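PDB 3WJ7: putative oxidoreductase from Gluconobacter oxydans, which probably acts as an NAD(P)-dependent reductase of the short-chain dehydrogenase/reductase (SDR) family, with a Rossmann-type coenzyme domain. Local coordinates for residues L109-L114 with L166-E171. Residues are numbered along the deposited sequence; the frame is centred on the assembly and turned at random.
Sequences LMLAAL and LRLIRE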
# COMPACT_ATOMS: atom_id res chain seq x y z
N LEU A 109 20.77 -8.30 7.34
CA LEU A 109 22.00 -7.77 7.78
C LEU A 109 22.36 -8.36 9.15
O LEU A 109 23.50 -8.84 9.35
CB LEU A 109 21.95 -6.24 7.86
CG LEU A 109 23.29 -5.65 8.30
CD1 LEU A 109 24.37 -5.96 7.26
CD2 LEU A 109 23.16 -4.14 8.50
N MET A 110 21.41 -8.31 10.09
CA MET A 110 21.62 -8.84 11.43
C MET A 110 21.98 -10.34 11.45
O MET A 110 22.92 -10.75 12.12
CB MET A 110 20.41 -8.55 12.32
CG MET A 110 20.15 -7.08 12.62
SD MET A 110 21.52 -6.05 13.20
CE MET A 110 21.84 -5.05 11.76
N LEU A 111 21.23 -11.15 10.72
CA LEU A 111 21.55 -12.56 10.63
C LEU A 111 22.92 -12.78 9.97
O LEU A 111 23.69 -13.62 10.43
CB LEU A 111 20.46 -13.30 9.89
CG LEU A 111 19.07 -13.50 10.52
CD1 LEU A 111 18.17 -14.31 9.57
CD2 LEU A 111 19.16 -14.19 11.86
N ALA A 112 23.23 -12.03 8.91
CA ALA A 112 24.54 -12.15 8.24
C ALA A 112 25.72 -11.81 9.14
O ALA A 112 26.73 -12.52 9.10
CB ALA A 112 24.60 -11.36 6.94
N ALA A 113 25.58 -10.76 9.94
CA ALA A 113 26.65 -10.33 10.89
C ALA A 113 26.86 -11.36 12.00
O ALA A 113 27.97 -11.55 12.54
CB ALA A 113 26.30 -9.00 11.51
N LEU A 114 25.75 -12.00 12.35
CA LEU A 114 25.74 -13.05 13.32
C LEU A 114 26.54 -14.20 12.74
O LEU A 114 27.50 -14.66 13.35
CB LEU A 114 24.30 -13.48 13.60
CG LEU A 114 24.03 -14.44 14.73
CD1 LEU A 114 24.55 -13.86 16.03
CD2 LEU A 114 22.54 -14.69 14.85
N LEU A 166 15.19 -6.50 18.56
CA LEU A 166 14.98 -7.02 19.94
C LEU A 166 14.69 -8.54 19.97
O LEU A 166 15.04 -9.21 20.95
CB LEU A 166 13.91 -6.25 20.74
CG LEU A 166 14.28 -4.79 20.97
CD1 LEU A 166 13.08 -3.95 21.36
CD2 LEU A 166 15.39 -4.62 21.99
N ARG A 167 14.08 -9.08 18.90
CA ARG A 167 13.76 -10.50 18.86
C ARG A 167 15.08 -11.25 18.69
O ARG A 167 15.40 -12.15 19.45
CB ARG A 167 12.72 -10.82 17.75
CG ARG A 167 12.02 -12.19 17.81
CD ARG A 167 11.43 -12.72 16.47
NE ARG A 167 12.10 -12.23 15.26
CZ ARG A 167 13.01 -12.87 14.50
NH1 ARG A 167 13.46 -14.12 14.78
NH2 ARG A 167 13.48 -12.23 13.44
N LEU A 168 15.89 -10.80 17.74
CA LEU A 168 17.19 -11.41 17.52
C LEU A 168 18.14 -11.25 18.68
O LEU A 168 18.99 -12.11 18.90
CB LEU A 168 17.83 -10.90 16.23
CG LEU A 168 17.06 -11.23 14.94
CD1 LEU A 168 17.56 -10.39 13.78
CD2 LEU A 168 17.19 -12.70 14.59
N ILE A 169 18.04 -10.17 19.44
CA ILE A 169 18.89 -10.04 20.62
C ILE A 169 18.52 -11.14 21.64
O ILE A 169 19.41 -11.75 22.25
CB ILE A 169 18.77 -8.64 21.25
CG1 ILE A 169 19.45 -7.59 20.36
CG2 ILE A 169 19.33 -8.60 22.68
CD1 ILE A 169 19.13 -6.16 20.74
N ARG A 170 17.22 -11.40 21.82
CA ARG A 170 16.76 -12.36 22.81
C ARG A 170 16.84 -13.81 22.32
O ARG A 170 17.32 -14.69 23.01
CB ARG A 170 15.34 -12.05 23.26
CG ARG A 170 15.26 -11.00 24.35
CD ARG A 170 14.33 -11.46 25.48
NE ARG A 170 13.87 -10.33 26.31
CZ ARG A 170 13.58 -10.40 27.61
NH1 ARG A 170 13.70 -11.54 28.30
NH2 ARG A 170 13.16 -9.30 28.24
N GLU A 171 16.37 -14.06 21.12
CA GLU A 171 16.28 -15.43 20.67
C GLU A 171 17.59 -16.02 20.17
O GLU A 171 17.75 -17.22 20.15
CB GLU A 171 15.19 -15.58 19.59
CG GLU A 171 13.78 -15.44 20.12
CD GLU A 171 12.74 -15.47 19.00
OE1 GLU A 171 13.13 -15.37 17.80
OE2 GLU A 171 11.53 -15.57 19.31
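Leu168 reaches across from helix 153-172 and divides its two methyl groups between neighbouring residues of helix 95-115. Its CD1 lies 3.7 Å from CB of Met110, near the root of that side chain, while its CD2 meets CD2 of Leu111 methyl to methyl at 3.7 Å. The side chains of Leu111 and Leu168 cross at about a right angle and meet only through these CD2 methyls. Leu168 leaves its helix toward helix 95-115, and CG anti to its own carbonyl carbon (chi1 -63°) brings its methyls to Met110 and Leu111. Met110 also starts out toward Leu168, but bends at chi2 and chi3 and carries its sulfur away, and it packs against His83 of strand 78-83. Leu174, in the loop after helix 153-172, touches both Met110 and Leu168. No hydrogen bond joins the two segments; the contact is wholly apolar and small, burying 123 Å². Beside it, on the same helix as Leu168, NH1 of Arg167 forms a salt bridge of 3.3 Å with OE1 of Glu171, one turn on, and NH2 pairs with Glu164. Such side-by-side packing of helices against one face of a largely parallel sheet is characteristic of the Rossmann-fold core of SDR enzymes.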